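Long-range contact in cytochrome c-550-like protein (Thermosynechococcus elongatus, PDB 4LJI), which probably carries electrons as a low-potential cytochrome c with one covalently bound heme, and can partially replace cytochrome c-550: residues R38-F43 with T116-I121. Residues are numbered along the deposited sequence.
With HEC (heme c), chain C.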
ATOM      1  N   ARG A  38      -1.308   3.781 -16.249  1.00 18.13           N
ATOM      2  CA  ARG A  38      -0.081   3.125 -15.780  1.00 16.75           C
ATOM      3  C   ARG A  38       0.407   3.739 -14.470  1.00 13.26           C
ATOM      4  O   ARG A  38       0.843   3.052 -13.532  1.00 14.67           O
ATOM      5  CB  ARG A  38       1.017   3.168 -16.853  1.00 21.07           C
ATOM      6  CG  ARG A  38       0.762   2.192 -18.009  1.00 23.30           C
ATOM      7  CD  ARG A  38       1.932   2.100 -18.960  1.00 31.69           C
ATOM      8  NE  ARG A  38       1.524   1.521 -20.236  1.00 39.57           N
ATOM      9  CZ  ARG A  38       2.306   1.451 -21.311  1.00 41.94           C
ATOM     10  NH1 ARG A  38       3.548   1.915 -21.264  1.00 41.79           N
ATOM     11  NH2 ARG A  38       1.847   0.914 -22.430  1.00 45.77           N
ATOM     12  N   GLY A  39       0.217   5.050 -14.352  1.00 13.12           N
ATOM     13  CA  GLY A  39       0.600   5.772 -13.154  1.00 12.51           C
ATOM     14  C   GLY A  39      -0.298   5.370 -11.986  1.00 11.92           C
ATOM     15  O   GLY A  39       0.185   5.187 -10.842  1.00 14.80           O
ATOM     16  N   LYS A  40      -1.598   5.201 -12.263  1.00 14.14           N
ATOM     17  CA  LYS A  40      -2.577   4.738 -11.248  1.00 13.46           C
ATOM     18  C   LYS A  40      -2.176   3.369 -10.725  1.00 15.49           C
ATOM     19  O   LYS A  40      -2.112   3.148  -9.518  1.00 13.19           O
ATOM     20  CB  LYS A  40      -3.982   4.657 -11.841  1.00 16.01           C
ATOM     21  CG  LYS A  40      -5.008   3.967 -10.935  1.00 17.31           C
ATOM     22  CD  LYS A  40      -6.326   3.782 -11.678  1.00 24.03           C
ATOM     23  CE  LYS A  40      -7.369   3.084 -10.831  1.00 27.27           C
ATOM     24  NZ  LYS A  40      -7.693   3.979  -9.708  1.00 32.92           N
ATOM     25  N   ARG A  41      -1.853   2.469 -11.645  1.00 15.19           N
ATOM     26  CA  ARG A  41      -1.413   1.139 -11.245  1.00 17.60           C
ATOM     27  C   ARG A  41      -0.167   1.196 -10.354  1.00 18.92           C
ATOM     28  O   ARG A  41      -0.069   0.481  -9.362  1.00 18.35           O
ATOM     29  CB  ARG A  41      -1.184   0.289 -12.492  1.00 17.68           C
ATOM     30  CG  ARG A  41      -0.763  -1.140 -12.232  1.00 30.30           C
ATOM     31  CD  ARG A  41      -1.152  -1.954 -13.435  1.00 37.28           C
ATOM     32  NE  ARG A  41      -2.493  -1.590 -13.895  1.00 42.92           N
ATOM     33  CZ  ARG A  41      -3.590  -2.295 -13.635  1.00 44.90           C
ATOM     34  NH1 ARG A  41      -3.505  -3.415 -12.930  1.00 44.01           N
ATOM     35  NH2 ARG A  41      -4.766  -1.889 -14.096  1.00 46.75           N
ATOM     36  N   LEU A  42       0.805   2.036 -10.708  1.00 11.84           N
ATOM     37  CA  LEU A  42       1.969   2.205  -9.855  1.00 11.16           C
ATOM     38  C   LEU A  42       1.618   2.753  -8.486  1.00 17.49           C
ATOM     39  O   LEU A  42       2.213   2.379  -7.492  1.00 15.16           O
ATOM     40  CB  LEU A  42       3.007   3.140 -10.520  1.00 15.20           C
ATOM     41  CG  LEU A  42       3.728   2.480 -11.659  1.00 19.12           C
ATOM     42  CD1 LEU A  42       4.583   3.541 -12.388  1.00 15.36           C
ATOM     43  CD2 LEU A  42       4.620   1.339 -11.123  1.00 17.38           C
ATOM     44  N   PHE A  43       0.646   3.656  -8.428  1.00 15.39           N
ATOM     45  CA  PHE A  43       0.253   4.210  -7.154  1.00 16.42           C
ATOM     46  C   PHE A  43      -0.403   3.109  -6.302  1.00 14.20           C
ATOM     47  O   PHE A  43      -0.126   2.980  -5.121  1.00 15.07           O
ATOM     48  CB  PHE A  43      -0.696   5.374  -7.396  1.00 12.02           C
ATOM     49  CG  PHE A  43      -1.217   6.028  -6.142  1.00 10.71           C
ATOM     50  CD1 PHE A  43      -0.526   7.048  -5.528  1.00 12.54           C
ATOM     51  CD2 PHE A  43      -2.427   5.611  -5.595  1.00 10.17           C
ATOM     52  CE1 PHE A  43      -1.028   7.657  -4.396  1.00 14.74           C
ATOM     53  CE2 PHE A  43      -2.930   6.247  -4.473  1.00 17.37           C
ATOM     54  CZ  PHE A  43      -2.191   7.236  -3.867  1.00 13.35           C
ATOM     55  N   THR A 116       4.952   8.961 -14.794  1.00 15.13           N
ATOM     56  CA  THR A 116       3.543   8.627 -14.935  1.00 13.93           C
ATOM     57  C   THR A 116       2.847   8.585 -13.570  1.00 19.62           C
ATOM     58  O   THR A 116       1.676   8.913 -13.499  1.00 14.79           O
ATOM     59  CB  THR A 116       3.328   7.292 -15.650  1.00 16.78           C
ATOM     60  OG1 THR A 116       3.775   6.231 -14.795  1.00 16.98           O
ATOM     61  CG2 THR A 116       4.058   7.258 -16.995  1.00 18.29           C
ATOM     62  N   LEU A 117       3.569   8.188 -12.515  1.00 13.86           N
ATOM     63  CA  LEU A 117       3.010   8.182 -11.146  1.00 11.97           C
ATOM     64  C   LEU A 117       2.805   9.632 -10.701  1.00 15.19           C
ATOM     65  O   LEU A 117       1.754   9.982 -10.157  1.00 13.03           O
ATOM     66  CB  LEU A 117       3.922   7.398 -10.192  1.00 13.16           C
ATOM     67  CG  LEU A 117       3.733   7.414  -8.676  1.00 15.26           C
ATOM     68  CD1 LEU A 117       2.299   6.975  -8.347  1.00 14.92           C
ATOM     69  CD2 LEU A 117       4.739   6.462  -8.021  1.00 15.15           C
ATOM     70  N   ALA A 118       3.817  10.478 -10.898  1.00 12.26           N
ATOM     71  CA  ALA A 118       3.630  11.901 -10.618  1.00 12.34           C
ATOM     72  C   ALA A 118       2.450  12.460 -11.413  1.00 16.64           C
ATOM     73  O   ALA A 118       1.639  13.218 -10.838  1.00 13.59           O
ATOM     74  CB  ALA A 118       4.934  12.711 -10.911  1.00 13.71           C
ATOM     75  N   ALA A 119       2.333  12.135 -12.712  1.00 12.99           N
ATOM     76  CA  ALA A 119       1.206  12.640 -13.507  1.00 13.31           C
ATOM     77  C   ALA A 119      -0.146  12.187 -12.925  1.00 14.08           C
ATOM     78  O   ALA A 119      -1.088  12.969 -12.842  1.00 15.26           O
ATOM     79  CB  ALA A 119       1.322  12.197 -14.961  1.00 16.39           C
ATOM     80  N   PHE A 120      -0.241  10.928 -12.531  1.00 17.47           N
ATOM     81  CA  PHE A 120      -1.462  10.437 -11.901  1.00 13.98           C
ATOM     82  C   PHE A 120      -1.814  11.242 -10.650  1.00 15.07           C
ATOM     83  O   PHE A 120      -2.943  11.689 -10.510  1.00 13.71           O
ATOM     84  CB  PHE A 120      -1.374   8.942 -11.586  1.00 15.80           C
ATOM     85  CG  PHE A 120      -2.501   8.471 -10.758  1.00 11.96           C
ATOM     86  CD1 PHE A 120      -3.748   8.225 -11.323  1.00 15.32           C
ATOM     87  CD2 PHE A 120      -2.335   8.306  -9.383  1.00 11.78           C
ATOM     88  CE1 PHE A 120      -4.841   7.779 -10.522  1.00 14.07           C
ATOM     89  CE2 PHE A 120      -3.430   7.873  -8.572  1.00 18.42           C
ATOM     90  CZ  PHE A 120      -4.680   7.628  -9.159  1.00 18.13           C
ATOM     91  N   ILE A 121      -0.844  11.456  -9.760  1.00 13.56           N
ATOM     92  CA  ILE A 121      -1.086  12.163  -8.505  1.00 14.10           C
ATOM     93  C   ILE A 121      -1.503  13.582  -8.818  1.00 13.44           C
ATOM     94  O   ILE A 121      -2.437  14.115  -8.208  1.00 14.72           O
ATOM     95  CB  ILE A 121       0.175  12.193  -7.612  1.00 12.83           C
ATOM     96  CG1 ILE A 121       0.477  10.798  -7.063  1.00 19.64           C
ATOM     97  CG2 ILE A 121      -0.006  13.192  -6.438  1.00 21.09           C
ATOM     98  CD1 ILE A 121       1.840  10.728  -6.415  1.00 22.18           C
TER
HETATM   99 FE   HEC C 301       4.273   9.474   0.722  1.00 13.28          FE
HETATM  100  CHA HEC C 301       4.398  12.734   1.854  1.00 19.35           C
HETATM  101  CHB HEC C 301       4.059  10.587  -2.535  1.00 11.27           C
HETATM  102  CHC HEC C 301       4.454   6.168  -0.466  1.00 13.24           C
HETATM  103  CHD HEC C 301       3.976   8.332   3.873  1.00 16.28           C
HETATM  104  NA  HEC C 301       4.183  11.263  -0.172  1.00 11.28           N
HETATM  105  C1A HEC C 301       4.303  12.481   0.495  1.00 11.46           C
HETATM  106  C2A HEC C 301       4.233  13.541  -0.492  1.00 14.00           C
HETATM  107  C3A HEC C 301       4.130  12.929  -1.703  1.00 14.43           C
HETATM  108  C4A HEC C 301       4.141  11.539  -1.535  1.00 12.67           C
HETATM  109  CMA HEC C 301       4.062  13.623  -3.038  1.00 13.94           C
HETATM  110  CAA HEC C 301       4.256  15.050  -0.242  1.00 12.12           C
HETATM  111  CBA HEC C 301       2.836  15.576   0.084  1.00 14.20           C
HETATM  112  CGA HEC C 301       2.766  17.064   0.324  1.00 16.34           C
HETATM  113  O1A HEC C 301       3.769  17.815   0.166  1.00 13.48           O
HETATM  114  O2A HEC C 301       1.657  17.577   0.685  1.00 16.25           O
HETATM  115  NB  HEC C 301       4.243   8.533  -1.140  1.00 19.60           N
HETATM  116  C1B HEC C 301       4.199   9.198  -2.310  1.00 10.49           C
HETATM  117  C2B HEC C 301       4.210   8.261  -3.363  1.00 10.37           C
HETATM  118  C3B HEC C 301       4.360   7.004  -2.832  1.00 10.73           C
HETATM  119  C4B HEC C 301       4.349   7.214  -1.374  1.00 15.21           C
HETATM  120  CMB HEC C 301       4.174   8.606  -4.835  1.00 13.22           C
HETATM  121  CAB HEC C 301       4.426   5.703  -3.541  1.00 10.11           C
HETATM  122  CBB HEC C 301       5.588   5.578  -4.285  1.00 12.91           C
HETATM  123  NC  HEC C 301       4.216   7.586   1.549  1.00 10.47           N
HETATM  124  C1C HEC C 301       4.331   6.390   0.890  1.00 14.63           C
HETATM  125  C2C HEC C 301       4.120   5.378   1.835  1.00 16.13           C
HETATM  126  C3C HEC C 301       3.990   5.967   3.066  1.00 17.98           C
HETATM  127  C4C HEC C 301       4.061   7.377   2.895  1.00 18.05           C
HETATM  128  CMC HEC C 301       4.099   3.887   1.527  1.00 19.12           C
HETATM  129  CAC HEC C 301       3.710   5.228   4.337  1.00 15.87           C
HETATM  130  CBC HEC C 301       4.591   4.326   4.825  1.00 16.67           C
HETATM  131  ND  HEC C 301       4.193  10.363   2.482  1.00 18.50           N
HETATM  132  C1D HEC C 301       4.133   9.705   3.650  1.00 11.34           C
HETATM  133  C2D HEC C 301       4.215  10.656   4.757  1.00 13.48           C
HETATM  134  C3D HEC C 301       4.315  11.885   4.212  1.00 16.29           C
HETATM  135  C4D HEC C 301       4.285  11.686   2.771  1.00 13.03           C
HETATM  136  CMD HEC C 301       4.166  10.314   6.234  1.00 17.91           C
HETATM  137  CAD HEC C 301       4.459  13.183   4.958  1.00 18.63           C
HETATM  138  CBD HEC C 301       5.958  13.548   4.921  1.00 24.66           C
HETATM  139  CGD HEC C 301       6.619  14.676   5.690  1.00 26.81           C
HETATM  140  O1D HEC C 301       6.095  15.815   5.827  1.00 26.54           O
HETATM  141  O2D HEC C 301       7.756  14.457   6.178  1.00 34.53           O
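Two helices can cross almost at right angles at very short range if one presents a glycine at the crossing, a principle seen in the cytochrome c core, where helix 33-46 takes the place of the N-terminal helix and helix 111-127 that of the C-terminal helix. Here the axes of their segments 38-43 and 116-121 approach to 7.4 Å at 92°, and Gly39 CA lies 3.3 Å from Thr116 O in a CA-H...O contact; a beta carbon on Gly39 would clash with that carbonyl.

Three larger residues close round this point. Phe120, with the most surface covered, lays its ring against the 38-43 backbone, with Lys40 CA 3.7 Å from the ring centroid in a CH-pi contact over the face. Phe43 meets it obliquely, Phe43 CG standing 3.8 Å from Phe120 CE2. Leu117 fills the angle between the helices: Leu117 CD1 is 3.5 Å from Phe43 CB, and Leu117 CD2 lies 3.9 Å from HEC CMB. The interface thus continues into the heme pocket, where Ile121 CD1 lies 3.5 Å from HEC CMB.

Beyond the crossing, Phe43 packs near Cys47, covalently bound to heme, and His51, an axial iron ligand, while helix 79-87 lies against helix 111-127 through Leu82 on Ala118.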